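Local atomic coordinates of tartronate semialdehyde reductase (Salmonella typhimurium, PDB entry 1VPD), a protein that probably catalyses the NAD(P)H-dependent reduction of tartronate semialdehyde to D-glycerate, the last step in converting galactarate to D-glycerate. Residues Ala264-Glu267 with Met268-Leu272; Glu87-Lys90 with Pro91-Leu95; Asp35-Pro38 with Glu39-Ala42. All coordinates share one frame; numbering follows the deposited sequence.

How the contacts relate
All three contacts are local, yet each shows how the place in the fold sets the chemistry. Contacts 1 and 2 are partly buried, whereas contact 3 lies at the surface. Contact 1 is the middle of a regular helix, 260-274, in the helical C-terminal domain, where side chains pack on other helices. Contacts 2 and 3 belong to the Rossmann-type domain, about 23 Å apart between centres, and both mark changes of secondary structure: a type II turn feeding strand 94-97, and the capped start of helix 38-46 after strand 30-34. Polar capping rules contact 3; contact 2 rests on one doubly used carbonyl. Contact 1 lies about 40 Å from contact 2, centre to centre.

Contact 1: residues Ala264-Glu267 with Met268-Leu272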
ATOM      1  N   ALA A 264     -16.368 -11.678  -5.891  1.00 10.46           N
ATOM      2  CA  ALA A 264     -16.169 -13.053  -5.413  1.00 10.54           C
ATOM      3  C   ALA A 264     -15.003 -13.160  -4.448  1.00 10.37           C
ATOM      4  O   ALA A 264     -15.139 -13.780  -3.378  1.00 10.22           O
ATOM      5  CB  ALA A 264     -15.983 -14.021  -6.567  1.00 11.16           C
ATOM      6  N   VAL A 265     -13.865 -12.571  -4.790  1.00 10.29           N
ATOM      7  CA  VAL A 265     -12.693 -12.676  -3.901  1.00 10.83           C
ATOM      8  C   VAL A 265     -12.920 -11.929  -2.579  1.00 10.73           C
ATOM      9  O   VAL A 265     -12.463 -12.379  -1.526  1.00 10.53           O
ATOM     10  CB  VAL A 265     -11.410 -12.269  -4.627  1.00 10.62           C
ATOM     11  CG1 VAL A 265     -10.241 -12.194  -3.667  1.00 11.94           C
ATOM     12  CG2 VAL A 265     -11.140 -13.259  -5.740  1.00 11.18           C
HETATM   13  N   MSE A 266     -13.691 -10.853  -2.613  1.00 10.47           N
HETATM   14  CA  MSE A 266     -14.110 -10.183  -1.387  1.00 10.39           C
HETATM   15  C   MSE A 266     -14.821 -11.133  -0.426  1.00 10.15           C
HETATM   16  O   MSE A 266     -14.499 -11.135   0.772  1.00 10.21           O
HETATM   17  CB  MSE A 266     -14.984  -8.962  -1.665  1.00 10.25           C
HETATM   18  CG  MSE A 266     -15.701  -8.406  -0.451  1.00 11.40           C
HETATM   19 SE   MSE A 266     -14.435  -7.734   0.907  0.86 15.86          SE
HETATM   20  CE  MSE A 266     -14.890  -5.850   0.777  1.00 16.47           C
ATOM     21  N   GLU A 267     -15.730 -11.960  -0.931  1.00 10.13           N
ATOM     22  CA  GLU A 267     -16.434 -12.899  -0.067  1.00 10.49           C
ATOM     23  C   GLU A 267     -15.475 -13.954   0.471  1.00 10.67           C
ATOM     24  O   GLU A 267     -15.637 -14.394   1.617  1.00 11.04           O
ATOM     25  CB  GLU A 267     -17.633 -13.528  -0.777  1.00 11.09           C
ATOM     26  CG  GLU A 267     -18.709 -12.494  -1.182  1.00 11.44           C
ATOM     27  CD  GLU A 267     -19.145 -11.589  -0.046  1.00 12.38           C
ATOM     28  OE1 GLU A 267     -19.524 -12.134   1.023  1.00 10.70           O
ATOM     29  OE2 GLU A 267     -19.116 -10.335  -0.228  1.00 12.30           O
HETATM   30  N   MSE A 268     -14.497 -14.366  -0.329  1.00 10.62           N
HETATM   31  CA  MSE A 268     -13.450 -15.272   0.154  1.00 10.35           C
HETATM   32  C   MSE A 268     -12.674 -14.638   1.317  1.00 10.71           C
HETATM   33  O   MSE A 268     -12.388 -15.313   2.339  1.00 11.33           O
HETATM   34  CB  MSE A 268     -12.454 -15.645  -0.958  1.00 11.29           C
HETATM   35  CG  MSE A 268     -13.092 -16.324  -2.155  1.00 11.47           C
HETATM   36 SE   MSE A 268     -11.725 -16.762  -3.460  0.85 15.85          SE
HETATM   37  CE  MSE A 268     -12.971 -17.143  -4.911  1.00 14.77           C
HETATM   38  N   MSE A 269     -12.313 -13.369   1.162  1.00 10.28           N
HETATM   39  CA  MSE A 269     -11.616 -12.655   2.218  1.00 10.46           C
HETATM   40  C   MSE A 269     -12.482 -12.482   3.469  1.00 11.10           C
HETATM   41  O   MSE A 269     -11.955 -12.575   4.594  1.00 11.71           O
HETATM   42  CB  MSE A 269     -11.085 -11.312   1.709  1.00 11.24           C
HETATM   43  CG  MSE A 269      -9.971 -11.441   0.688  1.00 11.49           C
HETATM   44 SE   MSE A 269      -9.163  -9.712   0.423  0.87 18.61          SE
HETATM   45  CE  MSE A 269      -7.859 -10.270  -0.931  1.00 14.02           C
ATOM     46  N   GLN A 270     -13.802 -12.307   3.304  1.00 10.52           N
ATOM     47  CA  GLN A 270     -14.704 -12.293   4.477  1.00 10.80           C
ATOM     48  C   GLN A 270     -14.647 -13.633   5.230  1.00 11.17           C
ATOM     49  O   GLN A 270     -14.593 -13.665   6.471  1.00 11.42           O
ATOM     50  CB  GLN A 270     -16.143 -11.921   4.087  1.00 10.80           C
ATOM     51  CG  GLN A 270     -16.268 -10.497   3.580  1.00 10.62           C
ATOM     52  CD  GLN A 270     -16.113  -9.446   4.679  1.00 12.31           C
ATOM     53  OE1 GLN A 270     -16.407  -9.716   5.862  1.00 15.16           O
ATOM     54  NE2 GLN A 270     -15.636  -8.256   4.304  1.00 12.51           N
ATOM     55  N   ALA A 271     -14.638 -14.737   4.487  1.00 11.12           N
ATOM     56  CA  ALA A 271     -14.515 -16.047   5.104  1.00 11.36           C
ATOM     57  C   ALA A 271     -13.184 -16.185   5.856  1.00 11.93           C
ATOM     58  O   ALA A 271     -13.163 -16.711   6.986  1.00 11.47           O
ATOM     59  CB  ALA A 271     -14.675 -17.154   4.057  1.00 11.31           C
ATOM     60  N   LEU A 272     -12.094 -15.720   5.241  1.00 11.72           N
ATOM     61  CA  LEU A 272     -10.771 -15.780   5.873  1.00 12.38           C
ATOM     62  C   LEU A 272     -10.727 -14.968   7.162  1.00 12.77           C
ATOM     63  O   LEU A 272     -10.196 -15.440   8.187  1.00 13.56           O
ATOM     64  CB  LEU A 272      -9.690 -15.322   4.910  1.00 12.21           C
ATOM     65  CG  LEU A 272      -9.360 -16.333   3.813  1.00 13.33           C
ATOM     66  CD1 LEU A 272      -8.562 -15.706   2.717  1.00 15.30           C
ATOM     67  CD2 LEU A 272      -8.632 -17.560   4.400  1.00 15.41           C
TER
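Val265 and Met269 stand one turn apart on a continuous helix, joined by the bond from Met269 N to Val265 O (2.9 Å). The same i to i+4 pattern binds Met268 N to Ala264 O, Gln270 N to Met266 O and Ala271 N to Glu267 O, all four with N-H...O angles above 150°. The methionines here carry selenium in place of sulfur, and Val265 divides its two methyls between two of them: CG1 touches CE of the buried Met269 at 4.1 Å, and CG2 meets SE of the partly exposed Met268 at 4.2 Å. Beyond CG both chains are extended, which carries each selenium well away from the backbone. Met266 behaves differently. Its CG lies anti to the backbone N (chi1 167°) and the chain then bends, bringing SE alongside the Gln270 amide, 3.6 Å from NE2; the two side chains run side by side in the same direction. Gln270 CG rests 3.4 Å from Met266 O, the oxygen that its own N-H engages.

Val265 packs on Leu184 and Ala187 of helix 170-198, Met269 reaches His241 and Ile242 of helix 238-255, and Met268 lies against Tyr288 and Tyr289 of helix 285-293. The Met266 side chain is about 7 Å from that of Lys243, a predicted NAD(+)-binding residue. The peptide groups thus bond within the helix, and the side chains are left to pack against neighbouring helices, largely by van der Waals contact.

Contact 2: residues Glu87-Lys90 with Pro91-Leu95; sequences EGAK and PGTVL
Lys90 and Thr93 are the ends of a type II beta turn closed by the bond from Thr93 N to Lys90 O, 3.1 Å long with an N-H...O angle of 160°. Pro91 and Gly92 occupy the central positions, and Gly92, third in the turn, has the positive phi (99°) that glycine readily adopts. The Thr93 hydroxyl adds a second grip on the same acceptor: OG1 donates to Lys90 O at 2.7 Å, and both donors sit somewhat tilted from the carbonyl plane. What makes this possible is the Thr93 rotamer, with OG1 beside its own backbone N (chi1 -62°), so that hydroxyl and amide reach back together.

The other branch of Thr93 serves the apolar side. CG2 lies 3.9 Å from Ala89 CB, while the threonine CB approaches the same methyl at 3.8 Å. The trans Lys90-Pro91 link holds Lys90 CB and Pro91 CD 3.3 Å apart, a close pair set by the covalent geometry. In one of two modelled conformers the lysine chain bends away and its NZ makes a weak hydrogen bond to Glu60 O.

Beyond the turn, Thr93 packs on Ile65 of strand 64-67 and its backbone pairs with Glu119, as the chain joins the parallel part of the mixed Rossmann-type sheet, between strands 64-67 and 119-126. One carbonyl held by two donors of a single residue, with proline and glycine restricting the backbone between, implies a well-defined reversal leading into strand 94-97, its hydroxyl satisfied although Thr93 is buried.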
ATOM      1  N   GLU A  87      -2.803  22.211  11.184  1.00 20.68           N
ATOM      2  CA  GLU A  87      -2.580  23.189  12.258  1.00 21.45           C
ATOM      3  C   GLU A  87      -1.157  23.756  12.266  1.00 21.34           C
ATOM      4  O   GLU A  87      -0.914  24.799  12.904  1.00 21.63           O
ATOM      5  CB  GLU A  87      -2.931  22.572  13.621  1.00 22.00           C
ATOM      6  CG  GLU A  87      -4.387  22.128  13.731  1.00 23.96           C
ATOM      7  CD  GLU A  87      -4.790  21.623  15.110  1.00 28.26           C
ATOM      8  OE1 GLU A  87      -3.943  21.535  16.017  1.00 29.90           O
ATOM      9  OE2 GLU A  87      -5.989  21.312  15.295  1.00 32.04           O
ATOM     10  N   GLY A  88      -0.215  23.098  11.579  1.00 20.63           N
ATOM     11  CA  GLY A  88       1.162  23.554  11.520  1.00 21.05           C
ATOM     12  C   GLY A  88       1.684  23.989  10.159  1.00 21.32           C
ATOM     13  O   GLY A  88       2.763  24.587  10.054  1.00 21.59           O
ATOM     14  N   ALA A  89       0.937  23.688   9.107  1.00 21.52           N
ATOM     15  CA  ALA A  89       1.416  23.871   7.743  1.00 22.30           C
ATOM     16  C   ALA A  89       1.191  25.305   7.283  1.00 23.83           C
ATOM     17  O   ALA A  89       0.083  25.811   7.327  1.00 24.87           O
ATOM     18  CB  ALA A  89       0.680  22.922   6.786  1.00 21.95           C
ATOM     19  N   LYS A  90       2.226  25.943   6.791  1.00 24.80           N
ATOM     20  CA  LYS A  90       2.013  27.265   6.204  1.00 25.91           C
ATOM     21  C   LYS A  90       1.624  27.120   4.732  1.00 24.37           C
ATOM     22  O   LYS A  90       1.831  26.043   4.129  1.00 22.49           O
ATOM     23  CB  LYS A  90       3.246  28.148   6.395  0.58 26.67           C
ATOM     24  CG  LYS A  90       4.520  27.673   5.728  0.58 29.73           C
ATOM     25  CD  LYS A  90       5.767  28.348   6.371  0.58 32.99           C
ATOM     26  CE  LYS A  90       6.806  27.349   6.894  0.58 35.11           C
ATOM     27  NZ  LYS A  90       6.742  27.133   8.380  0.58 36.40           N
ATOM     28  N   PRO A  91       1.048  28.169   4.141  1.00 23.30           N
ATOM     29  CA  PRO A  91       0.662  28.112   2.731  1.00 22.47           C
ATOM     30  C   PRO A  91       1.841  27.705   1.891  1.00 21.47           C
ATOM     31  O   PRO A  91       2.962  28.159   2.134  1.00 21.94           O
ATOM     32  CB  PRO A  91       0.225  29.555   2.432  1.00 23.06           C
ATOM     33  CG  PRO A  91      -0.250  30.058   3.730  1.00 23.23           C
ATOM     34  CD  PRO A  91       0.700  29.481   4.732  1.00 23.48           C
ATOM     35  N   GLY A  92       1.609  26.793   0.949  1.00 20.32           N
ATOM     36  CA  GLY A  92       2.631  26.287   0.069  1.00 20.30           C
ATOM     37  C   GLY A  92       3.216  24.937   0.480  1.00 20.21           C
ATOM     38  O   GLY A  92       3.913  24.302  -0.304  1.00 20.69           O
ATOM     39  N   THR A  93       2.956  24.520   1.713  1.00 19.83           N
ATOM     40  CA  THR A  93       3.348  23.203   2.200  1.00 19.45           C
ATOM     41  C   THR A  93       2.645  22.166   1.318  1.00 18.66           C
ATOM     42  O   THR A  93       1.534  22.412   0.871  1.00 18.04           O
ATOM     43  CB  THR A  93       2.881  23.028   3.656  1.00 19.70           C
ATOM     44  OG1 THR A  93       3.509  23.994   4.515  1.00 20.55           O
ATOM     45  CG2 THR A  93       3.333  21.689   4.229  1.00 19.54           C
ATOM     46  N   VAL A  94       3.302  21.034   1.088  1.00 18.29           N
ATOM     47  CA  VAL A  94       2.752  19.955   0.265  1.00 17.94           C
ATOM     48  C   VAL A  94       2.623  18.687   1.096  1.00 17.31           C
ATOM     49  O   VAL A  94       3.574  18.295   1.773  1.00 16.82           O
ATOM     50  CB  VAL A  94       3.662  19.666  -0.933  1.00 18.69           C
ATOM     51  CG1 VAL A  94       3.119  18.494  -1.778  1.00 19.68           C
ATOM     52  CG2 VAL A  94       3.861  20.951  -1.801  1.00 19.94           C
ATOM     53  N   LEU A  95       1.454  18.039   1.021  1.00 16.49           N
ATOM     54  CA  LEU A  95       1.264  16.688   1.549  1.00 16.03           C
ATOM     55  C   LEU A  95       1.309  15.712   0.383  1.00 15.56           C
ATOM     56  O   LEU A  95       0.555  15.878  -0.584  1.00 16.33           O
ATOM     57  CB  LEU A  95      -0.075  16.547   2.259  1.00 16.05           C
ATOM     58  CG  LEU A  95      -0.523  15.116   2.626  1.00 16.29           C
ATOM     59  CD1 LEU A  95       0.420  14.479   3.621  1.00 16.98           C
ATOM     60  CD2 LEU A  95      -1.937  15.153   3.189  1.00 17.18           C
TER

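Contact 3: residues Asp35-Pro38 with Glu39-Ala42; sequences DRNP and EAIA
Asn37 caps the first turn of the helix that carries Glu39, its OD1 accepting from Glu39 N at 3.0 Å. The donor stands well above the carbonyl plane of the amide, 56° out of it, and the N-H...O angle is a bent 141°. With CG anti to the backbone N (chi1 -178°), the amide swings over the helix start, where it also crosses the Glu39 side chain. Its other end is used too: ND2 donates to a water that in turn donates to Glu39 OE1, a bridge from cap to carboxylate.

Asn37 O receives two N-H groups, nearly straight from Ile41 N at 3.2 Å and weakly from Ala40 N. The next helical bond follows at once, Ala42 N to Pro38 O, and Pro38 itself has no N-H to satisfy in this first turn.

Ahead of the cap, Asp35 OD2 accepts from Asn37 N at 2.9 Å, from above the carboxylate plane, forming an Asx turn that positions the capping residue. The other oxygen, OD1, accepts from Leu13 N. Asp35 N, in contrast, is buried here without a partner in the model. Methyl-to-oxygen van der Waals contacts add to this: Ala40 CB lies 3.8 Å from Asp35 OD2, and Ile41 CD1 rests 3.5 Å from Asp35 O. A carbon pair, Asp35 CB with Ile41 CG1, meets at 4.2 Å.

Asp35 directly follows strand 30-34 and touches the glycine-rich GxGxxG segment after strand 7-11, which is predicted to bind NAD(+). The contact thereby joins the end of the second Rossmann strand to the start of helix 38-46, on the way to edge strand 50-51.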
ATOM      1  N   ASP A  35       5.387   8.100  14.143  1.00 20.59           N
ATOM      2  CA  ASP A  35       4.557   6.917  14.064  1.00 21.52           C
ATOM      3  C   ASP A  35       3.905   6.720  15.430  1.00 22.98           C
ATOM      4  O   ASP A  35       4.407   7.228  16.432  1.00 23.23           O
ATOM      5  CB  ASP A  35       5.401   5.696  13.685  1.00 21.13           C
ATOM      6  CG  ASP A  35       4.557   4.466  13.423  1.00 22.28           C
ATOM      7  OD1 ASP A  35       3.970   4.404  12.318  1.00 22.01           O
ATOM      8  OD2 ASP A  35       4.390   3.540  14.255  1.00 21.69           O
ATOM      9  N   ARG A  36       2.807   5.975  15.474  1.00 24.25           N
ATOM     10  CA  ARG A  36       2.158   5.641  16.739  1.00 26.17           C
ATOM     11  C   ARG A  36       3.019   4.734  17.627  1.00 25.61           C
ATOM     12  O   ARG A  36       2.805   4.691  18.831  1.00 26.14           O
ATOM     13  CB  ARG A  36       0.793   4.984  16.496  0.71 27.30           C
ATOM     14  CG  ARG A  36      -0.191   5.893  15.757  0.71 31.57           C
ATOM     15  CD  ARG A  36      -1.656   5.725  16.143  0.71 36.96           C
ATOM     16  NE  ARG A  36      -2.510   6.737  15.510  0.71 41.55           N
ATOM     17  CZ  ARG A  36      -2.501   8.044  15.798  0.71 45.78           C
ATOM     18  NH1 ARG A  36      -1.679   8.544  16.720  0.71 47.61           N
ATOM     19  NH2 ARG A  36      -3.323   8.871  15.149  0.71 47.56           N
ATOM     20  N   ASN A  37       3.968   4.023  17.035  1.00 24.55           N
ATOM     21  CA  ASN A  37       4.862   3.118  17.768  1.00 24.48           C
ATOM     22  C   ASN A  37       6.220   3.802  18.018  1.00 23.56           C
ATOM     23  O   ASN A  37       6.997   3.995  17.079  1.00 21.96           O
ATOM     24  CB  ASN A  37       5.044   1.820  16.960  1.00 24.82           C
ATOM     25  CG  ASN A  37       5.915   0.779  17.670  1.00 26.78           C
ATOM     26  OD1 ASN A  37       6.406   1.011  18.768  1.00 27.13           O
ATOM     27  ND2 ASN A  37       6.118  -0.377  17.021  1.00 28.39           N
ATOM     28  N   PRO A  38       6.531   4.173  19.263  1.00 23.84           N
ATOM     29  CA  PRO A  38       7.832   4.807  19.546  1.00 23.97           C
ATOM     30  C   PRO A  38       9.032   3.968  19.119  1.00 23.29           C
ATOM     31  O   PRO A  38      10.046   4.524  18.747  1.00 23.08           O
ATOM     32  CB  PRO A  38       7.810   5.023  21.077  1.00 24.45           C
ATOM     33  CG  PRO A  38       6.391   4.971  21.459  1.00 25.48           C
ATOM     34  CD  PRO A  38       5.720   4.019  20.484  1.00 24.59           C
ATOM     35  N   GLU A  39       8.914   2.645  19.137  1.00 23.79           N
ATOM     36  CA  GLU A  39      10.006   1.784  18.690  1.00 24.05           C
ATOM     37  C   GLU A  39      10.270   1.911  17.203  1.00 22.45           C
ATOM     38  O   GLU A  39      11.419   1.825  16.778  1.00 21.63           O
ATOM     39  CB  GLU A  39       9.741   0.318  19.024  1.00 25.46           C
ATOM     40  CG  GLU A  39       9.675   0.005  20.508  1.00 30.39           C
ATOM     41  CD  GLU A  39       9.666  -1.495  20.786  1.00 36.90           C
ATOM     42  OE1 GLU A  39       9.827  -2.298  19.833  1.00 40.19           O
ATOM     43  OE2 GLU A  39       9.493  -1.875  21.967  1.00 41.70           O
ATOM     44  N   ALA A  40       9.214   2.093  16.409  1.00 21.76           N
ATOM     45  CA  ALA A  40       9.383   2.375  14.975  1.00 20.81           C
ATOM     46  C   ALA A  40      10.106   3.718  14.763  1.00 20.03           C
ATOM     47  O   ALA A  40      11.044   3.806  13.977  1.00 18.90           O
ATOM     48  CB  ALA A  40       8.019   2.350  14.243  1.00 21.15           C
ATOM     49  N   ILE A  41       9.694   4.762  15.490  1.00 19.94           N
ATOM     50  CA  ILE A  41      10.450   6.021  15.454  1.00 20.21           C
ATOM     51  C   ILE A  41      11.920   5.799  15.833  1.00 19.91           C
ATOM     52  O   ILE A  41      12.814   6.253  15.136  1.00 19.27           O
ATOM     53  CB  ILE A  41       9.845   7.101  16.377  1.00 20.26           C
ATOM     54  CG1 ILE A  41       8.389   7.412  16.011  1.00 20.83           C
ATOM     55  CG2 ILE A  41      10.718   8.369  16.316  1.00 20.23           C
ATOM     56  CD1 ILE A  41       7.707   8.378  16.976  1.00 21.56           C
ATOM     57  N   ALA A  42      12.170   5.066  16.916  1.00 20.69           N
ATOM     58  CA  ALA A  42      13.551   4.868  17.383  1.00 21.31           C
ATOM     59  C   ALA A  42      14.431   4.213  16.330  1.00 21.93           C
ATOM     60  O   ALA A  42      15.576   4.594  16.135  1.00 21.94           O
ATOM     61  CB  ALA A  42      13.574   4.073  18.654  1.00 21.61           C
TER
HETATM   62  O   HOH W   1       7.689  -2.422  18.139  1.00 42.07           O